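Local coordinates for protein D-aminopeptidase (Burkholderia sp. LK4, PDB 5TZB) that probably hydrolyses peptides with an N-terminal beta-amino acid, as a peptidase family S58 member of the Ntn hydrolase superfamily, at residues G50-N55 and A163-R168; V67-P72 and P110-N115; V144-Y149 and V261-T266. All coordinates share one frame; numbering follows the deposited sequence.

Contact 1: G50-N55 and A163-R168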
loop_
_atom_site.group_PDB
_atom_site.type_symbol
_atom_site.label_atom_id
_atom_site.label_comp_id
_atom_site.label_asym_id
_atom_site.label_seq_id
_atom_site.Cartn_x
_atom_site.Cartn_y
_atom_site.Cartn_z
ATOM N N GLY C 50 -7.635 30.461 1.213
ATOM C CA GLY C 50 -7.864 31.534 0.252
ATOM C C GLY C 50 -8.384 31.007 -1.076
ATOM O O GLY C 50 -7.985 29.940 -1.517
ATOM N N HIS C 51 -9.292 31.746 -1.704
ATOM C CA HIS C 51 -9.837 31.368 -3.004
ATOM C C HIS C 51 -9.400 32.381 -4.064
ATOM O O HIS C 51 -9.175 33.554 -3.757
ATOM C CB HIS C 51 -11.375 31.313 -3.005
ATOM C CG HIS C 51 -11.975 30.297 -2.079
ATOM N ND1 HIS C 51 -11.640 28.958 -2.111
ATOM C CD2 HIS C 51 -12.962 30.412 -1.157
ATOM C CE1 HIS C 51 -12.354 28.305 -1.211
ATOM N NE2 HIS C 51 -13.170 29.162 -0.625
ATOM N N CYS C 52 -9.261 31.920 -5.302
ATOM C CA CYS C 52 -9.263 32.809 -6.462
ATOM C C CYS C 52 -10.276 32.253 -7.450
ATOM O O CYS C 52 -10.146 31.122 -7.908
ATOM C CB CYS C 52 -7.887 32.941 -7.109
ATOM S SG CYS C 52 -7.917 33.959 -8.611
ATOM N N THR C 53 -11.308 33.039 -7.733
ATOM C CA THR C 53 -12.443 32.591 -8.533
ATOM C C THR C 53 -12.432 33.211 -9.928
ATOM O O THR C 53 -12.326 34.430 -10.067
ATOM C CB THR C 53 -13.768 32.926 -7.820
ATOM O OG1 THR C 53 -13.760 32.308 -6.528
ATOM C CG2 THR C 53 -14.981 32.425 -8.624
ATOM N N LEU C 54 -12.488 32.366 -10.956
ATOM C CA LEU C 54 -12.517 32.833 -12.339
ATOM C C LEU C 54 -13.879 32.600 -12.961
ATOM O O LEU C 54 -14.319 31.461 -13.104
ATOM C CB LEU C 54 -11.453 32.125 -13.172
ATOM C CG LEU C 54 -10.027 32.302 -12.656
ATOM C CD1 LEU C 54 -9.041 31.589 -13.571
ATOM C CD2 LEU C 54 -9.692 33.793 -12.496
ATOM N N ASN C 55 -14.552 33.672 -13.340
ATOM C CA ASN C 55 -15.822 33.526 -14.014
ATOM C C ASN C 55 -15.849 34.547 -15.151
ATOM O O ASN C 55 -15.872 35.758 -14.914
ATOM C CB ASN C 55 -16.973 33.721 -13.020
ATOM C CG ASN C 55 -18.347 33.683 -13.674
ATOM O OD1 ASN C 55 -18.486 33.678 -14.904
ATOM N ND2 ASN C 55 -19.380 33.667 -12.841
ATOM N N ALA C 163 -0.149 31.482 -12.586
ATOM C CA ALA C 163 0.569 31.769 -11.349
ATOM C C ALA C 163 -0.024 32.979 -10.635
ATOM O O ALA C 163 -0.048 33.028 -9.405
ATOM C CB ALA C 163 2.048 31.993 -11.629
ATOM N N ALA C 164 -0.499 33.951 -11.407
ATOM C CA ALA C 164 -1.080 35.156 -10.826
ATOM C C ALA C 164 -2.322 34.798 -10.008
ATOM O O ALA C 164 -2.574 35.387 -8.960
ATOM C CB ALA C 164 -1.415 36.182 -11.921
ATOM N N HIS C 165 -3.086 33.819 -10.485
ATOM C CA HIS C 165 -4.266 33.360 -9.763
ATOM C C HIS C 165 -3.873 32.626 -8.488
ATOM O O HIS C 165 -4.552 32.723 -7.467
ATOM C CB HIS C 165 -5.116 32.469 -10.662
ATOM C CG HIS C 165 -5.588 33.158 -11.898
ATOM N ND1 HIS C 165 -5.529 32.573 -13.145
ATOM C CD2 HIS C 165 -6.131 34.385 -12.081
ATOM C CE1 HIS C 165 -6.016 33.411 -14.043
ATOM N NE2 HIS C 165 -6.386 34.517 -13.423
ATOM N N VAL C 166 -2.770 31.890 -8.547
ATOM C CA VAL C 166 -2.266 31.215 -7.367
ATOM C C VAL C 166 -1.824 32.272 -6.352
ATOM O O VAL C 166 -2.045 32.129 -5.159
ATOM C CB VAL C 166 -1.095 30.261 -7.691
ATOM C CG1 VAL C 166 -0.581 29.630 -6.430
ATOM C CG2 VAL C 166 -1.534 29.175 -8.671
ATOM N N GLN C 167 -1.219 33.351 -6.839
ATOM C CA GLN C 167 -0.746 34.409 -5.951
ATOM C C GLN C 167 -1.898 35.159 -5.284
ATOM O O GLN C 167 -1.819 35.503 -4.107
ATOM C CB GLN C 167 0.136 35.398 -6.729
ATOM C CG GLN C 167 1.462 34.827 -7.150
ATOM C CD GLN C 167 2.349 34.588 -5.946
ATOM O OE1 GLN C 167 2.210 35.260 -4.922
ATOM N NE2 GLN C 167 3.247 33.612 -6.048
ATOM N N ARG C 168 -2.985 35.348 -6.018
ATOM C CA ARG C 168 -4.208 35.935 -5.470
ATOM C C ARG C 168 -4.819 35.062 -4.366
ATOM O O ARG C 168 -5.282 35.584 -3.345
ATOM C CB ARG C 168 -5.208 36.194 -6.609
ATOM C CG ARG C 168 -4.831 37.434 -7.442
ATOM C CD ARG C 168 -5.721 37.687 -8.659
ATOM N NE ARG C 168 -7.152 37.517 -8.450
ATOM C CZ ARG C 168 -8.011 37.351 -9.456
ATOM N NH1 ARG C 168 -7.555 37.325 -10.701
ATOM N NH2 ARG C 168 -9.314 37.189 -9.232
HETATM O O HOH W 1 -8.304 36.302 -4.668
#
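Strand 50-55, at one end of its sheet, packs against the first turns of helix 163-172 near the surface of the molecule, with C52, L54, H165 and R168 forming the interface. The short segments approach to 7.4 Å between axes and run at 138° to each other, so the helix passes obliquely over the strand. C52 points directly at the helix. Its SG stands trans to its own backbone N (chi1 176°) and settles over the centre of the R168 guanidinium, with SG 3.5 Å from R168 CZ. The arginine reaches this place through a bend at chi3 (43°), which folds its end back along the helix, and its NH1 comes to the edge of the H165 ring. Closer to the backbone, C52 CB rests 3.4 Å from H165 O.

L54 covers the imidazole. Both methyls lie over one face of the ring: L54 CD1, above the ND1/CE1 side, is 3.8 Å from the ring centroid, a CH-pi contact displaced toward the rim, while L54 CD2, above NE2 and CD2, comes within 3.5 Å of H165 NE2. The leucine chain crosses the histidine at about a right angle. H165 ND1 accepts from S162 N, just before the helix, which fixes the ring's rotation and, were the ring neutral, would place its proton on NE2. Toward the G50 end of the strand, a water donates to H51 O at 3.0 Å and more weakly to R168 O.

The contact is thus mostly side chain on side chain, with a water bridging the backbones, weakly on the helix side. The polarisable sulfur of C52 and the hydrocarbon of L54 lie against the faces of the guanidinium and the imidazole respectively, while the imidazole keeps its ND1 for S162 N.

Contact 2: V67-P72 and P110-N115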
loop_
_atom_site.group_PDB
_atom_site.type_symbol
_atom_site.label_atom_id
_atom_site.label_comp_id
_atom_site.label_asym_id
_atom_site.label_seq_id
_atom_site.Cartn_x
_atom_site.Cartn_y
_atom_site.Cartn_z
ATOM N N VAL C 67 -8.672 28.408 -8.176
ATOM C CA VAL C 67 -7.780 27.692 -7.306
ATOM C C VAL C 67 -8.084 28.050 -5.847
ATOM O O VAL C 67 -8.384 29.202 -5.524
ATOM C CB VAL C 67 -6.289 27.976 -7.690
ATOM C CG1 VAL C 67 -6.041 29.451 -7.843
ATOM C CG2 VAL C 67 -5.326 27.367 -6.689
ATOM N N THR C 68 -8.043 27.037 -4.983
ATOM C CA THR C 68 -8.167 27.221 -3.541
ATOM C C THR C 68 -6.871 26.818 -2.863
ATOM O O THR C 68 -6.273 25.804 -3.230
ATOM C CB THR C 68 -9.314 26.386 -2.961
ATOM O OG1 THR C 68 -10.553 26.853 -3.500
ATOM C CG2 THR C 68 -9.354 26.503 -1.440
ATOM N N VAL C 69 -6.419 27.607 -1.888
ATOM C CA VAL C 69 -5.211 27.250 -1.155
ATOM C C VAL C 69 -5.503 27.076 0.323
ATOM O O VAL C 69 -6.370 27.749 0.897
ATOM C CB VAL C 69 -4.079 28.292 -1.322
ATOM C CG1 VAL C 69 -3.583 28.330 -2.753
ATOM C CG2 VAL C 69 -4.539 29.649 -0.887
ATOM N N ILE C 70 -4.803 26.114 0.911
ATOM C CA ILE C 70 -4.829 25.892 2.341
ATOM C C ILE C 70 -3.422 26.089 2.848
ATOM O O ILE C 70 -2.495 25.402 2.383
ATOM C CB ILE C 70 -5.292 24.474 2.718
ATOM C CG1 ILE C 70 -6.607 24.107 2.031
ATOM C CG2 ILE C 70 -5.407 24.325 4.234
ATOM C CD1 ILE C 70 -6.930 22.626 2.155
ATOM N N GLU C 71 -3.253 27.014 3.788
ATOM C CA GLU C 71 -1.983 27.138 4.503
ATOM C C GLU C 71 -2.108 26.327 5.785
ATOM O O GLU C 71 -3.031 26.567 6.566
ATOM C CB GLU C 71 -1.642 28.597 4.821
ATOM C CG GLU C 71 -1.423 29.484 3.605
ATOM C CD GLU C 71 -0.041 29.320 2.973
ATOM O OE1 GLU C 71 0.706 28.381 3.341
ATOM O OE2 GLU C 71 0.310 30.165 2.120
ATOM N N PRO C 72 -1.224 25.331 5.983
ATOM C CA PRO C 72 -1.331 24.504 7.183
ATOM C C PRO C 72 -0.891 25.216 8.472
ATOM O O PRO C 72 -1.230 24.731 9.548
ATOM C CB PRO C 72 -0.394 23.330 6.878
ATOM C CG PRO C 72 0.614 23.906 5.942
ATOM C CD PRO C 72 -0.145 24.860 5.089
ATOM N N PRO C 110 2.115 24.768 1.185
ATOM C CA PRO C 110 0.656 24.869 1.148
ATOM C C PRO C 110 0.045 23.724 0.349
ATOM O O PRO C 110 0.747 22.997 -0.366
ATOM C CB PRO C 110 0.390 26.189 0.419
ATOM C CG PRO C 110 1.670 26.917 0.426
ATOM C CD PRO C 110 2.777 25.930 0.555
ATOM N N ILE C 111 -1.264 23.597 0.486
ATOM C CA ILE C 111 -2.090 22.698 -0.293
ATOM C C ILE C 111 -2.970 23.512 -1.212
ATOM O O ILE C 111 -3.535 24.515 -0.789
ATOM C CB ILE C 111 -2.998 21.841 0.604
ATOM C CG1 ILE C 111 -2.155 21.004 1.560
ATOM C CG2 ILE C 111 -3.921 20.947 -0.232
ATOM C CD1 ILE C 111 -2.956 20.475 2.744
ATOM N N ALA C 112 -3.108 23.074 -2.458
ATOM C CA ALA C 112 -3.962 23.778 -3.395
ATOM C C ALA C 112 -4.923 22.811 -4.097
ATOM O O ALA C 112 -4.599 21.643 -4.333
ATOM C CB ALA C 112 -3.131 24.550 -4.396
ATOM N N TYR C 113 -6.139 23.297 -4.340
ATOM C CA TYR C 113 -7.138 22.620 -5.157
ATOM C C TYR C 113 -7.327 23.375 -6.468
ATOM O O TYR C 113 -7.429 24.600 -6.445
ATOM C CB TYR C 113 -8.496 22.572 -4.456
ATOM C CG TYR C 113 -8.610 21.806 -3.161
ATOM C CD1 TYR C 113 -7.605 20.965 -2.712
ATOM C CD2 TYR C 113 -9.762 21.923 -2.390
ATOM C CE1 TYR C 113 -7.746 20.264 -1.514
ATOM C CE2 TYR C 113 -9.912 21.231 -1.208
ATOM C CZ TYR C 113 -8.909 20.408 -0.774
ATOM O OH TYR C 113 -9.082 19.726 0.407
ATOM N N THR C 114 -7.430 22.673 -7.595
ATOM C CA THR C 114 -7.799 23.339 -8.846
ATOM C C THR C 114 -8.455 22.327 -9.804
ATOM O O THR C 114 -8.892 21.278 -9.366
ATOM C CB THR C 114 -6.575 24.019 -9.496
ATOM O OG1 THR C 114 -6.991 24.834 -10.599
ATOM C CG2 THR C 114 -5.551 22.999 -9.949
ATOM N N ASN C 115 -8.549 22.639 -11.097
ATOM C CA ASN C 115 -9.096 21.682 -12.061
ATOM C C ASN C 115 -8.006 20.760 -12.618
ATOM O O ASN C 115 -6.822 21.056 -12.472
ATOM C CB ASN C 115 -9.799 22.403 -13.209
ATOM C CG ASN C 115 -8.827 23.152 -14.103
ATOM O OD1 ASN C 115 -8.153 22.551 -14.943
ATOM N ND2 ASN C 115 -8.764 24.468 -13.943
#
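T68 O is approached twice from the neighbouring strand: it accepts from Y113 N at 2.7 Å, and it also receives a CA-H contact from A112, whose CA is 3.1 Å away. Strands 67-71 and 111-115 run antiparallel, at 168°, and are joined by four backbone hydrogen bonds. T68 and Y113 form one hydrogen-bonded pair. I70 and I111 form the next, with I70 N to I111 O again 2.7 Å.

The I70 chain is extended beyond CB (chi2 168°), which carries CD1 to 4.0 Å from Y113 OH, oblique to the ring. The tyrosine hydroxyl itself is hydrogen-bonded to the facing sheet, at L217 O and T263 OG1. V69 and A112, a non-hydrogen-bonded pair, bring V69 CG1 to 4.1 Å from A112 CB on the face covered by helix 163-172. T68, I70, I111 and Y113 occupy the other face, against strands 213-220 and 260-266. T68 OG1 has its own partners in H51 and G185 N. At the end of the pair, E71 bends at chi2 (-79°) and lies alongside P110, with OE1 3.4 Å from P110 CG.

Helix, sheet and second sheet are three of the four layers of an alpha-beta-beta-alpha sandwich, the layering shared with Ntn hydrolases.

Contact 3: V144-Y149 and V261-T266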
loop_
_atom_site.group_PDB
_atom_site.type_symbol
_atom_site.label_atom_id
_atom_site.label_comp_id
_atom_site.label_asym_id
_atom_site.label_seq_id
_atom_site.Cartn_x
_atom_site.Cartn_y
_atom_site.Cartn_z
ATOM N N VAL C 144 1.723 20.189 -2.610
ATOM C CA VAL C 144 0.597 19.285 -2.768
ATOM C C VAL C 144 -0.521 19.991 -3.521
ATOM O O VAL C 144 -1.077 20.979 -3.044
ATOM C CB VAL C 144 0.064 18.771 -1.408
ATOM C CG1 VAL C 144 -1.208 17.913 -1.614
ATOM C CG2 VAL C 144 1.152 17.960 -0.667
ATOM N N VAL C 145 -0.837 19.495 -4.712
ATOM C CA VAL C 145 -1.917 20.058 -5.499
ATOM C C VAL C 145 -2.845 18.915 -5.862
ATOM O O VAL C 145 -2.383 17.844 -6.268
ATOM C CB VAL C 145 -1.418 20.773 -6.766
ATOM C CG1 VAL C 145 -2.591 21.383 -7.536
ATOM C CG2 VAL C 145 -0.423 21.860 -6.398
ATOM N N MET C 146 -4.146 19.120 -5.646
ATOM C CA MET C 146 -5.144 18.110 -5.959
ATOM C C MET C 146 -6.189 18.740 -6.860
ATOM O O MET C 146 -6.191 19.957 -7.036
ATOM C CB MET C 146 -5.748 17.544 -4.676
ATOM C CG MET C 146 -4.718 16.765 -3.847
ATOM S SD MET C 146 -5.361 16.133 -2.290
ATOM C CE MET C 146 -5.368 17.638 -1.318
ATOM N N GLU C 147 -7.071 17.926 -7.442
ATOM C CA GLU C 147 -7.961 18.430 -8.473
ATOM C C GLU C 147 -9.281 17.682 -8.576
ATOM O O GLU C 147 -9.395 16.544 -8.121
ATOM C CB GLU C 147 -7.266 18.377 -9.841
ATOM C CG GLU C 147 -6.790 16.986 -10.268
ATOM C CD GLU C 147 -7.916 16.079 -10.800
ATOM O OE1 GLU C 147 -8.950 16.594 -11.288
ATOM O OE2 GLU C 147 -7.749 14.842 -10.733
ATOM N N THR C 148 -10.266 18.335 -9.184
ATOM C CA THR C 148 -11.442 17.651 -9.718
ATOM C C THR C 148 -11.731 18.238 -11.120
ATOM O O THR C 148 -11.156 19.260 -11.507
ATOM C CB THR C 148 -12.662 17.782 -8.778
ATOM O OG1 THR C 148 -12.941 19.164 -8.559
ATOM C CG2 THR C 148 -12.376 17.112 -7.414
ATOM N N TYR C 149 -12.614 17.596 -11.875
ATOM C CA TYR C 149 -12.801 17.901 -13.298
ATOM C C TYR C 149 -14.030 18.789 -13.587
ATOM O O TYR C 149 -15.168 18.338 -13.456
ATOM C CB TYR C 149 -12.890 16.573 -14.059
ATOM C CG TYR C 149 -13.222 16.666 -15.526
ATOM C CD1 TYR C 149 -12.244 16.940 -16.472
ATOM C CD2 TYR C 149 -14.525 16.442 -15.972
ATOM C CE1 TYR C 149 -12.561 17.019 -17.837
ATOM C CE2 TYR C 149 -14.851 16.513 -17.322
ATOM C CZ TYR C 149 -13.864 16.798 -18.251
ATOM O OH TYR C 149 -14.202 16.871 -19.589
ATOM N N VAL C 261 -11.881 15.849 -3.637
ATOM C CA VAL C 261 -10.642 15.949 -2.880
ATOM C C VAL C 261 -10.986 16.444 -1.485
ATOM O O VAL C 261 -11.862 17.288 -1.311
ATOM C CB VAL C 261 -9.594 16.864 -3.566
ATOM C CG1 VAL C 261 -9.197 16.281 -4.932
ATOM C CG2 VAL C 261 -10.117 18.254 -3.746
ATOM N N VAL C 262 -10.344 15.842 -0.489
ATOM C CA VAL C 262 -10.619 16.138 0.914
ATOM C C VAL C 262 -9.322 16.468 1.650
ATOM O O VAL C 262 -8.341 15.745 1.515
ATOM C CB VAL C 262 -11.305 14.935 1.636
ATOM C CG1 VAL C 262 -11.628 15.288 3.068
ATOM C CG2 VAL C 262 -12.588 14.529 0.917
ATOM N N THR C 263 -9.308 17.568 2.397
ATOM C CA THR C 263 -8.235 17.799 3.350
ATOM C C THR C 263 -8.837 17.802 4.741
ATOM O O THR C 263 -9.811 18.503 4.992
ATOM C CB THR C 263 -7.462 19.124 3.122
ATOM O OG1 THR C 263 -6.813 19.104 1.846
ATOM C CG2 THR C 263 -6.382 19.292 4.193
ATOM N N ILE C 264 -8.280 16.969 5.613
ATOM C CA ILE C 264 -8.629 16.937 7.025
ATOM C C ILE C 264 -7.506 17.582 7.828
ATOM O O ILE C 264 -6.339 17.241 7.632
ATOM C CB ILE C 264 -8.838 15.494 7.510
ATOM C CG1 ILE C 264 -10.087 14.891 6.846
ATOM C CG2 ILE C 264 -8.959 15.445 9.042
ATOM C CD1 ILE C 264 -10.158 13.346 6.970
ATOM N N ALA C 265 -7.837 18.511 8.723
ATOM C CA ALA C 265 -6.809 19.075 9.609
ATOM C C ALA C 265 -7.175 18.863 11.074
ATOM O O ALA C 265 -8.362 18.856 11.452
ATOM C CB ALA C 265 -6.600 20.560 9.328
ATOM N N THR C 266 -6.157 18.719 11.913
ATOM C CA THR C 266 -6.400 18.616 13.349
ATOM C C THR C 266 -5.235 19.168 14.131
ATOM O O THR C 266 -4.088 19.083 13.681
ATOM C CB THR C 266 -6.645 17.160 13.802
ATOM O OG1 THR C 266 -6.972 17.152 15.192
ATOM C CG2 THR C 266 -5.408 16.288 13.587
#
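V261 and M146 meet where the two sheets of the alpha-beta-beta-alpha sandwich press together: strand 144-148 belongs to one and strand 260-266 to the other, their segments 7.8 Å apart at closest and at 139°. V261 points at the opposing strand and serves as the central wedge. With chi1 at -62°, CG1 lies trans to its carbonyl carbon, and this branch does most of the touching, coming 3.7 Å from M146 CB.

M146 is extended as far as SD and then turns at chi3 (-77°), which brings its terminal methyl beside T263; M146 CE ends 3.8 Å from T263 OG1. That hydroxyl has its polar partner in Y113, and the methyl merely packs beside it. The two branches of T148 part ways. CG2 packs against V261, 4.1 Å from its CG1, the T148 and V261 chains crossing at a slant, whereas OG1 accepts a hydrogen bond from Q219 NE2. E147 starts away from strand 260-266, and its carboxylate bonds to T116 OG1 and D94 N, but its backbone takes part: E147 O lies only 3.2 Å from V261 CG1.

In the fold
The three contacts run through successive layers of one sandwich. Contact 1 sets helix 163-172 on the sheet, contact 2 pairs two of that sheet's strands, and contact 3 joins the sheet to its partner. Centres of contacts 1 and 2 lie about 10 Å apart, those of 2 and 3 about 7 Å, and those of 1 and 3 about 16 Å. H51 ND1 to T68 OG1, 2.7 Å, ties contact 1 to contact 2; Y113 OH to T263 OG1, 2.8 Å, ties contact 2 to contact 3. Segment 261-266 follows closely on S259, which by family resemblance is probably the N-terminal nucleophile released by self-cleavage, and T148 of contact 3 touches that serine.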